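4'-phospho-dehydrooxetanocin synthase (Bacillus megaterium, PDB 5UL3) catalyses the cobalamin-dependent radical S-adenosylmethionine ring contraction of dAMP to an oxetane aldehyde on the way to the nucleoside analogue oxetanocin A. Local coordinates at residues L199-I204 with P232-C237; S221-Q226 with P574-G579; Q226-Y231 with S265-S270. All coordinates share one frame; numbering follows the deposited sequence.

Interaction 1 (L199-I204 with P232-C237); sequences LIYSHI and PSLLIC. With EDO (1,2-ethanediol), chain U.
The hydroxyl of S233 is gripped on two sides: OG lies 2.6 Å from a water oxygen and 2.8 Å from O2 of an ethanediol that probably came from the crystallisation liquor. The water carries the contact across to the helix, since its oxygen is also 2.8 Å from Y201 OH and sits in the plane of the phenol ring; its bond to S233 O is weak. The diol is held a second time by the nearly straight bond from S233 N to O2 (3.1 Å, 165°). Its C2 rests over one face of the Y201 ring, offset toward the rim and 3.5 Å from CD1. With CG anti to the carbonyl carbon (chi1 -78°), the Y201 ring is directed at the loop. L234 crosses the end of the ring at about a right angle, its CD1 3.6 Å from Y201 OH, so the phenol oxygen meets carbon as well as water. In the cobalamin-binding Rossmann domain, this joins the C-terminal part of helix 190-205 to the loop entering strand 235-237. Y201 and L234 both lean on I213 of strand 212-216, L234 also meets F227 of helix 224-230, and C237 at the strand's end touches cobalamin.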
loop_
_atom_site.group_PDB
_atom_site.type_symbol
_atom_site.label_atom_id
_atom_site.label_comp_id
_atom_site.label_asym_id
_atom_site.label_seq_id
_atom_site.Cartn_x
_atom_site.Cartn_y
_atom_site.Cartn_z
ATOM N N LEU A 199 -17.835 -13.101 -17.632
ATOM C CA LEU A 199 -17.753 -12.695 -19.034
ATOM C C LEU A 199 -16.569 -13.338 -19.751
ATOM O O LEU A 199 -16.664 -13.676 -20.936
ATOM C CB LEU A 199 -17.647 -11.179 -19.119
ATOM C CG LEU A 199 -18.968 -10.460 -18.903
ATOM C CD1 LEU A 199 -18.691 -9.033 -18.508
ATOM C CD2 LEU A 199 -19.756 -10.525 -20.203
ATOM N N ILE A 200 -15.436 -13.488 -19.059
ATOM C CA ILE A 200 -14.289 -14.159 -19.664
ATOM C C ILE A 200 -14.648 -15.589 -20.033
ATOM O O ILE A 200 -14.370 -16.048 -21.146
ATOM C CB ILE A 200 -13.079 -14.125 -18.710
ATOM C CG1 ILE A 200 -12.520 -12.707 -18.624
ATOM C CG2 ILE A 200 -12.011 -15.121 -19.187
ATOM C CD1 ILE A 200 -11.457 -12.551 -17.521
ATOM N N TYR A 201 -15.243 -16.330 -19.088
ATOM C CA TYR A 201 -15.552 -17.730 -19.366
ATOM C C TYR A 201 -16.686 -17.865 -20.379
ATOM O O TYR A 201 -16.674 -18.799 -21.189
ATOM C CB TYR A 201 -15.897 -18.476 -18.081
ATOM C CG TYR A 201 -14.677 -18.838 -17.260
ATOM C CD1 TYR A 201 -13.807 -19.830 -17.682
ATOM C CD2 TYR A 201 -14.399 -18.182 -16.070
ATOM C CE1 TYR A 201 -12.690 -20.165 -16.944
ATOM C CE2 TYR A 201 -13.281 -18.507 -15.326
ATOM C CZ TYR A 201 -12.428 -19.498 -15.773
ATOM O OH TYR A 201 -11.305 -19.840 -15.043
ATOM N N SER A 202 -17.664 -16.951 -20.367
ATOM C CA SER A 202 -18.697 -17.042 -21.400
ATOM C C SER A 202 -18.109 -16.815 -22.791
ATOM O O SER A 202 -18.567 -17.436 -23.757
ATOM C CB SER A 202 -19.854 -16.070 -21.118
ATOM O OG SER A 202 -19.455 -14.712 -21.124
ATOM N N HIS A 203 -17.067 -15.985 -22.915
ATOM C CA HIS A 203 -16.434 -15.806 -24.215
ATOM C C HIS A 203 -15.481 -16.942 -24.566
ATOM O O HIS A 203 -15.305 -17.253 -25.750
ATOM C CB HIS A 203 -15.710 -14.464 -24.269
ATOM C CG HIS A 203 -16.635 -13.307 -24.492
ATOM N ND1 HIS A 203 -17.358 -12.721 -23.474
ATOM C CD2 HIS A 203 -16.992 -12.666 -25.629
ATOM C CE1 HIS A 203 -18.100 -11.746 -23.970
ATOM N NE2 HIS A 203 -17.893 -11.688 -25.275
ATOM N N ILE A 204 -14.842 -17.566 -23.575
ATOM C CA ILE A 204 -14.100 -18.793 -23.869
ATOM C C ILE A 204 -15.056 -19.845 -24.407
ATOM O O ILE A 204 -14.777 -20.509 -25.415
ATOM C CB ILE A 204 -13.365 -19.302 -22.614
ATOM C CG1 ILE A 204 -12.184 -18.397 -22.272
ATOM C CG2 ILE A 204 -12.888 -20.735 -22.825
ATOM C CD1 ILE A 204 -11.484 -18.803 -20.966
ATOM N N PRO A 232 -14.324 -23.903 -11.647
ATOM C CA PRO A 232 -13.511 -25.057 -11.223
ATOM C C PRO A 232 -12.141 -25.125 -11.873
ATOM O O PRO A 232 -11.220 -25.680 -11.263
ATOM C CB PRO A 232 -14.378 -26.265 -11.615
ATOM C CG PRO A 232 -15.765 -25.726 -11.740
ATOM C CD PRO A 232 -15.617 -24.312 -12.222
ATOM N N SER A 233 -11.967 -24.592 -13.086
ATOM C CA SER A 233 -10.686 -24.671 -13.788
ATOM C C SER A 233 -9.748 -23.502 -13.477
ATOM O O SER A 233 -8.628 -23.468 -14.001
ATOM C CB SER A 233 -10.919 -24.760 -15.306
ATOM O OG SER A 233 -11.394 -23.535 -15.824
ATOM N N LEU A 234 -10.166 -22.571 -12.625
ATOM C CA LEU A 234 -9.381 -21.386 -12.304
ATOM C C LEU A 234 -8.116 -21.769 -11.536
ATOM O O LEU A 234 -8.112 -22.697 -10.724
ATOM C CB LEU A 234 -10.228 -20.418 -11.476
ATOM C CG LEU A 234 -9.672 -19.035 -11.130
ATOM C CD1 LEU A 234 -9.474 -18.230 -12.409
ATOM C CD2 LEU A 234 -10.616 -18.305 -10.187
ATOM N N LEU A 235 -7.034 -21.041 -11.798
ATOM C CA LEU A 235 -5.778 -21.224 -11.077
ATOM C C LEU A 235 -5.544 -20.011 -10.193
ATOM O O LEU A 235 -5.573 -18.879 -10.677
ATOM C CB LEU A 235 -4.611 -21.404 -12.046
ATOM C CG LEU A 235 -4.760 -22.505 -13.099
ATOM C CD1 LEU A 235 -3.531 -22.550 -13.979
ATOM C CD2 LEU A 235 -5.025 -23.859 -12.456
ATOM N N ILE A 236 -5.311 -20.231 -8.901
ATOM C CA ILE A 236 -5.151 -19.127 -7.957
ATOM C C ILE A 236 -3.679 -19.010 -7.583
ATOM O O ILE A 236 -3.059 -19.993 -7.168
ATOM C CB ILE A 236 -6.037 -19.320 -6.710
ATOM C CG1 ILE A 236 -7.504 -19.092 -7.088
ATOM C CG2 ILE A 236 -5.629 -18.349 -5.594
ATOM C CD1 ILE A 236 -8.473 -19.384 -5.968
ATOM N N CYS A 237 -3.121 -17.809 -7.739
ATOM C CA CYS A 237 -1.755 -17.536 -7.309
ATOM C C CYS A 237 -1.785 -17.202 -5.822
ATOM O O CYS A 237 -2.378 -16.192 -5.421
ATOM C CB CYS A 237 -1.152 -16.375 -8.105
ATOM S SG CYS A 237 0.515 -15.905 -7.543
HETATM C C1 EDO U . -16.198 -21.985 -14.987
HETATM O O1 EDO U . -17.206 -21.435 -15.849
HETATM C C2 EDO U . -15.022 -22.535 -15.791
HETATM O O2 EDO U . -14.021 -23.087 -14.911
HETATM O O HOH W 1 -9.679 -21.687 -16.466
#

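Interaction 2 (S221-Q226 with P574-G579); sequences SFSPEQ and PDMNMG. With EDO (1,2-ethanediol), chain B.
M576 presses against S223 and Q226 at the break between two short helices, 218-222 and 224-230, of the Rossmann domain that houses cobalamin. S223 is the first residue to leave helical backbone angles after helix 218-222, and its side chain points at the irregular 574-579 segment, which comes from far along the sequence. M576 has CG anti to its backbone N (chi1 -173°), and the chain then bends at chi2 and chi3, so that it folds along the helix start instead of running straight out. CG is the tight point: it lies 3.3 Å from S223 CB, closer than carbons usually pack. One bond further, SD rests 3.4 Å from Q226 CB. The two side chains lie alongside each other, pointing opposite ways: CB and CG of Q226 run beside CG and SD of M576, with Q226 CG 3.8 Å from M576 CG. The contact is thus mainly apolar, and no direct hydrogen bond crosses it. D575 to N577 form an Asx turn, in which N577 N donates to D575 OD1 from above the carboxylate plane. N577 and G579 also bond through their backbones to G188 and M548, which ties the segment both to the loop before helix 190-205 and to the chain just after strand 546-547. A water links the two segments: S223 OG donates to its oxygen at 2.7 Å, and the water in turn donates to M576 O, 3.0 Å from the water oxygen.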
loop_
_atom_site.group_PDB
_atom_site.type_symbol
_atom_site.label_atom_id
_atom_site.label_comp_id
_atom_site.label_asym_id
_atom_site.label_seq_id
_atom_site.Cartn_x
_atom_site.Cartn_y
_atom_site.Cartn_z
ATOM N N SER A 221 -6.301 -15.732 -2.608
ATOM C CA SER A 221 -5.337 -16.510 -1.834
ATOM C C SER A 221 -5.935 -16.968 -0.510
ATOM O O SER A 221 -5.732 -18.112 -0.081
ATOM C CB SER A 221 -4.084 -15.677 -1.572
ATOM O OG SER A 221 -3.114 -16.429 -0.850
ATOM N N PHE A 222 -6.656 -16.082 0.161
ATOM C CA PHE A 222 -7.188 -16.419 1.478
ATOM C C PHE A 222 -8.458 -17.258 1.393
ATOM O O PHE A 222 -8.708 -18.091 2.276
ATOM C CB PHE A 222 -7.441 -15.139 2.284
ATOM C CG PHE A 222 -6.210 -14.605 2.989
ATOM C CD1 PHE A 222 -4.945 -15.068 2.659
ATOM C CD2 PHE A 222 -6.323 -13.636 3.974
ATOM C CE1 PHE A 222 -3.813 -14.573 3.297
ATOM C CE2 PHE A 222 -5.195 -13.138 4.614
ATOM C CZ PHE A 222 -3.948 -13.604 4.277
ATOM N N SER A 223 -9.254 -17.085 0.343
ATOM C CA SER A 223 -10.550 -17.751 0.226
ATOM C C SER A 223 -10.697 -18.401 -1.148
ATOM O O SER A 223 -11.540 -17.993 -1.953
ATOM C CB SER A 223 -11.675 -16.754 0.486
ATOM O OG SER A 223 -11.511 -16.100 1.735
ATOM N N PRO A 224 -9.903 -19.433 -1.441
ATOM C CA PRO A 224 -9.960 -20.028 -2.785
ATOM C C PRO A 224 -11.230 -20.826 -3.058
ATOM O O PRO A 224 -11.671 -20.881 -4.215
ATOM C CB PRO A 224 -8.717 -20.926 -2.822
ATOM C CG PRO A 224 -8.467 -21.272 -1.408
ATOM C CD PRO A 224 -8.861 -20.055 -0.611
ATOM N N GLU A 225 -11.834 -21.427 -2.029
ATOM C CA GLU A 225 -12.964 -22.329 -2.242
ATOM C C GLU A 225 -14.144 -21.618 -2.898
ATOM O O GLU A 225 -14.843 -22.205 -3.733
ATOM C CB GLU A 225 -13.383 -22.959 -0.911
ATOM C CG GLU A 225 -13.793 -21.962 0.172
ATOM C CD GLU A 225 -12.615 -21.210 0.780
ATOM O OE1 GLU A 225 -11.481 -21.727 0.734
ATOM O OE2 GLU A 225 -12.824 -20.096 1.298
ATOM N N GLN A 226 -14.385 -20.354 -2.539
ATOM C CA GLN A 226 -15.477 -19.615 -3.161
ATOM C C GLN A 226 -15.220 -19.390 -4.643
ATOM O O GLN A 226 -16.168 -19.350 -5.439
ATOM C CB GLN A 226 -15.693 -18.277 -2.452
ATOM C CG GLN A 226 -16.722 -18.302 -1.310
ATOM C CD GLN A 226 -16.091 -18.543 0.055
ATOM O OE1 GLN A 226 -14.919 -18.910 0.154
ATOM N NE2 GLN A 226 -16.868 -18.328 1.117
ATOM N N PRO A 574 -15.686 -16.732 7.855
ATOM C CA PRO A 574 -15.184 -15.407 7.490
ATOM C C PRO A 574 -15.910 -14.861 6.269
ATOM O O PRO A 574 -16.609 -15.577 5.550
ATOM C CB PRO A 574 -13.707 -15.668 7.183
ATOM C CG PRO A 574 -13.702 -17.053 6.636
ATOM C CD PRO A 574 -14.789 -17.807 7.397
ATOM N N ASP A 575 -15.741 -13.559 6.054
ATOM C CA ASP A 575 -16.203 -12.920 4.829
ATOM C C ASP A 575 -15.136 -13.097 3.753
ATOM O O ASP A 575 -13.974 -12.726 3.952
ATOM C CB ASP A 575 -16.491 -11.438 5.065
ATOM C CG ASP A 575 -16.985 -10.730 3.815
ATOM O OD1 ASP A 575 -17.388 -11.414 2.852
ATOM O OD2 ASP A 575 -16.977 -9.483 3.796
ATOM N N MET A 576 -15.536 -13.671 2.617
ATOM C CA MET A 576 -14.609 -13.889 1.511
ATOM C C MET A 576 -14.223 -12.571 0.841
ATOM O O MET A 576 -13.056 -12.359 0.484
ATOM C CB MET A 576 -15.265 -14.847 0.520
ATOM C CG MET A 576 -14.411 -15.333 -0.605
ATOM S SD MET A 576 -15.105 -14.889 -2.190
ATOM C CE MET A 576 -14.267 -13.333 -2.390
ATOM N N ASN A 577 -15.193 -11.670 0.675
ATOM C CA ASN A 577 -14.962 -10.403 -0.012
ATOM C C ASN A 577 -14.052 -9.473 0.788
ATOM O O ASN A 577 -13.296 -8.691 0.198
ATOM C CB ASN A 577 -16.318 -9.743 -0.305
ATOM C CG ASN A 577 -16.187 -8.356 -0.884
ATOM O OD1 ASN A 577 -15.573 -8.161 -1.935
ATOM N ND2 ASN A 577 -16.784 -7.376 -0.209
ATOM N N MET A 578 -14.099 -9.538 2.119
ATOM C CA MET A 578 -13.280 -8.669 2.953
ATOM C C MET A 578 -12.184 -9.415 3.700
ATOM O O MET A 578 -11.442 -8.792 4.474
ATOM C CB MET A 578 -14.163 -7.899 3.945
ATOM C CG MET A 578 -15.084 -6.875 3.280
ATOM S SD MET A 578 -14.214 -5.720 2.179
ATOM C CE MET A 578 -13.071 -4.913 3.302
ATOM N N GLY A 579 -12.051 -10.723 3.485
ATOM C CA GLY A 579 -10.981 -11.490 4.104
ATOM C C GLY A 579 -10.942 -11.406 5.613
ATOM O O GLY A 579 -9.850 -11.458 6.203
HETATM C C1 EDO B . -1.273 -18.227 1.136
HETATM O O1 EDO B . -2.381 -17.478 1.677
HETATM C C2 EDO B . -1.709 -19.655 0.803
HETATM O O2 EDO B . -2.865 -19.668 -0.044
HETATM O O HOH W 2 -10.479 -13.769 0.982
#

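Interaction 3 (Q226-Y231 with S265-S270); sequences QFFERY and SYVDES
F228 of helix 224-230 packs onto V267 at the end of strand 264-267, a helix-on-sheet contact in the cobalamin-binding Rossmann domain. The short helix and strand axes pass 9.4 Å apart at 33°. With F228 CG anti to the carbonyl carbon (chi1 -68°), the ring is directed at the strand. F228 CB begins the contact, 3.7 Å from V267 CG2. The same methyl then lies over the ring face near its root, 3.6 Å from F228 CG and a little farther from CD1 and CD2, in a CH-pi contact that is 27° off the ring normal. Farther out, CE1 and CZ come up to Y266 CA, which is 3.6 Å from CZ. F228 therefore spans three successive strand residues, and its ring also touches I236 and V273 of the flanking strands. S265 OG, in the conformer given, is hydrogen-bonded to the carboxylate of D238. At the tip of the ring, F228 CZ meets S265 O at 3.2 Å, the carbonyl oxygen lying at the ring edge near its plane.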
loop_
_atom_site.group_PDB
_atom_site.type_symbol
_atom_site.label_atom_id
_atom_site.label_comp_id
_atom_site.label_asym_id
_atom_site.label_seq_id
_atom_site.Cartn_x
_atom_site.Cartn_y
_atom_site.Cartn_z
ATOM N N GLN A 226 -14.385 -20.354 -2.539
ATOM C CA GLN A 226 -15.477 -19.615 -3.161
ATOM C C GLN A 226 -15.220 -19.390 -4.643
ATOM O O GLN A 226 -16.168 -19.350 -5.439
ATOM C CB GLN A 226 -15.693 -18.277 -2.452
ATOM C CG GLN A 226 -16.722 -18.302 -1.310
ATOM C CD GLN A 226 -16.091 -18.543 0.055
ATOM O OE1 GLN A 226 -14.919 -18.910 0.154
ATOM N NE2 GLN A 226 -16.868 -18.328 1.117
ATOM N N PHE A 227 -13.951 -19.251 -5.035
ATOM C CA PHE A 227 -13.626 -19.107 -6.447
ATOM C C PHE A 227 -13.712 -20.440 -7.177
ATOM O O PHE A 227 -14.230 -20.500 -8.297
ATOM C CB PHE A 227 -12.230 -18.495 -6.607
ATOM C CG PHE A 227 -12.184 -17.015 -6.329
ATOM C CD1 PHE A 227 -12.069 -16.542 -5.035
ATOM C CD2 PHE A 227 -12.266 -16.098 -7.366
ATOM C CE1 PHE A 227 -12.033 -15.177 -4.781
ATOM C CE2 PHE A 227 -12.219 -14.741 -7.119
ATOM C CZ PHE A 227 -12.104 -14.282 -5.817
ATOM N N PHE A 228 -13.216 -21.517 -6.561
ATOM C CA PHE A 228 -13.244 -22.822 -7.217
ATOM C C PHE A 228 -14.674 -23.332 -7.379
ATOM O O PHE A 228 -14.975 -24.053 -8.338
ATOM C CB PHE A 228 -12.409 -23.833 -6.427
ATOM C CG PHE A 228 -10.920 -23.559 -6.447
ATOM C CD1 PHE A 228 -10.295 -23.080 -7.588
ATOM C CD2 PHE A 228 -10.146 -23.792 -5.314
ATOM C CE1 PHE A 228 -8.930 -22.837 -7.606
ATOM C CE2 PHE A 228 -8.783 -23.546 -5.320
ATOM C CZ PHE A 228 -8.170 -23.070 -6.470
ATOM N N GLU A 229 -15.563 -22.956 -6.463
ATOM C CA GLU A 229 -16.943 -23.420 -6.536
ATOM C C GLU A 229 -17.620 -22.927 -7.810
ATOM O O GLU A 229 -18.358 -23.671 -8.465
ATOM C CB GLU A 229 -17.690 -22.952 -5.291
ATOM C CG GLU A 229 -19.184 -23.154 -5.305
ATOM C CD GLU A 229 -19.813 -22.626 -4.030
ATOM O OE1 GLU A 229 -19.061 -22.097 -3.182
ATOM O OE2 GLU A 229 -21.049 -22.739 -3.876
ATOM N N ARG A 230 -17.349 -21.687 -8.198
ATOM C CA ARG A 230 -17.957 -21.108 -9.387
ATOM C C ARG A 230 -17.110 -21.308 -10.641
ATOM O O ARG A 230 -17.663 -21.437 -11.739
ATOM C CB ARG A 230 -18.221 -19.617 -9.139
ATOM C CG ARG A 230 -18.943 -18.904 -10.265
ATOM C CD ARG A 230 -19.355 -17.512 -9.828
ATOM N NE ARG A 230 -20.098 -16.799 -10.866
ATOM C CZ ARG A 230 -21.421 -16.847 -11.001
ATOM N NH1 ARG A 230 -22.142 -17.581 -10.164
ATOM N NH2 ARG A 230 -22.022 -16.168 -11.971
ATOM N N TYR A 231 -15.783 -21.353 -10.508
ATOM C CA TYR A 231 -14.874 -21.515 -11.645
ATOM C C TYR A 231 -13.924 -22.664 -11.344
ATOM O O TYR A 231 -12.811 -22.447 -10.841
ATOM C CB TYR A 231 -14.096 -20.233 -11.925
ATOM C CG TYR A 231 -14.927 -18.989 -11.824
ATOM C CD1 TYR A 231 -15.770 -18.602 -12.860
ATOM C CD2 TYR A 231 -14.875 -18.191 -10.691
ATOM C CE1 TYR A 231 -16.528 -17.468 -12.771
ATOM C CE2 TYR A 231 -15.641 -17.045 -10.589
ATOM C CZ TYR A 231 -16.465 -16.689 -11.639
ATOM O OH TYR A 231 -17.230 -15.556 -11.549
ATOM N N SER A 265 -2.796 -22.674 -6.275
ATOM C CA SER A 265 -3.783 -23.625 -5.788
ATOM C C SER A 265 -4.802 -23.878 -6.892
ATOM O O SER A 265 -5.161 -22.963 -7.640
ATOM C CB SER A 265 -4.477 -23.121 -4.521
ATOM O OG SER A 265 -4.906 -21.782 -4.663
ATOM N N TYR A 266 -5.253 -25.124 -7.002
ATOM C CA TYR A 266 -6.137 -25.510 -8.096
ATOM C C TYR A 266 -6.900 -26.767 -7.703
ATOM O O TYR A 266 -6.561 -27.451 -6.731
ATOM C CB TYR A 266 -5.337 -25.721 -9.384
ATOM C CG TYR A 266 -4.347 -26.859 -9.288
ATOM C CD1 TYR A 266 -3.098 -26.688 -8.687
ATOM C CD2 TYR A 266 -4.666 -28.113 -9.787
ATOM C CE1 TYR A 266 -2.199 -27.752 -8.585
ATOM C CE2 TYR A 266 -3.774 -29.173 -9.702
ATOM C CZ TYR A 266 -2.550 -28.990 -9.100
ATOM O OH TYR A 266 -1.683 -30.057 -9.031
ATOM N N VAL A 267 -7.946 -27.057 -8.474
ATOM C CA VAL A 267 -8.711 -28.290 -8.319
ATOM C C VAL A 267 -8.132 -29.313 -9.285
ATOM O O VAL A 267 -8.082 -29.071 -10.496
ATOM C CB VAL A 267 -10.208 -28.065 -8.588
ATOM C CG1 VAL A 267 -11.007 -29.319 -8.230
ATOM C CG2 VAL A 267 -10.727 -26.855 -7.825
ATOM N N ASP A 268 -7.692 -30.453 -8.760
ATOM C CA ASP A 268 -7.071 -31.469 -9.597
ATOM C C ASP A 268 -8.154 -32.323 -10.260
ATOM O O ASP A 268 -9.340 -31.982 -10.264
ATOM C CB ASP A 268 -6.067 -32.294 -8.786
ATOM C CG ASP A 268 -6.722 -33.205 -7.748
ATOM O OD1 ASP A 268 -7.961 -33.192 -7.590
ATOM O OD2 ASP A 268 -5.972 -33.951 -7.078
ATOM N N GLU A 269 -7.746 -33.463 -10.825
ATOM C CA GLU A 269 -8.674 -34.305 -11.573
ATOM C C GLU A 269 -9.702 -34.976 -10.666
ATOM O O GLU A 269 -10.837 -35.215 -11.092
ATOM C CB GLU A 269 -7.891 -35.352 -12.363
ATOM C CG GLU A 269 -6.626 -34.797 -13.005
ATOM C CD GLU A 269 -5.735 -35.883 -13.578
ATOM O OE1 GLU A 269 -6.268 -36.939 -13.981
ATOM O OE2 GLU A 269 -4.501 -35.684 -13.617
ATOM N N SER A 270 -9.331 -35.278 -9.421
ATOM C CA SER A 270 -10.215 -35.941 -8.472
ATOM C C SER A 270 -11.067 -34.965 -7.662
ATOM O O SER A 270 -11.610 -35.350 -6.620
ATOM C CB SER A 270 -9.401 -36.823 -7.521
ATOM O OG SER A 270 -8.683 -36.043 -6.577
#

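In the fold
From the N terminus, interaction 1 opens on helix 190-205 and closes at strand 235-237, 28 residues on. Inside that loop lie 221-226 and 226-231, where interactions 2 and 3 begin, sharing Q226. Interaction 3 closes at strand 264-267, so it crosses interaction 1, and it nests within the much longer loop of interaction 2, which also crosses interaction 1 and closes only at 574-579, in the loop between helix 551-563 and strand 580-581. Interactions 1 and 3 reach neighbouring strands of one mixed sheet, where I236 O probably accepts from S265 N, while Y201 and Y231 meet ring to ring. Interaction 2 fastens the late segment to helix 224-230, M576 CE packing against F227.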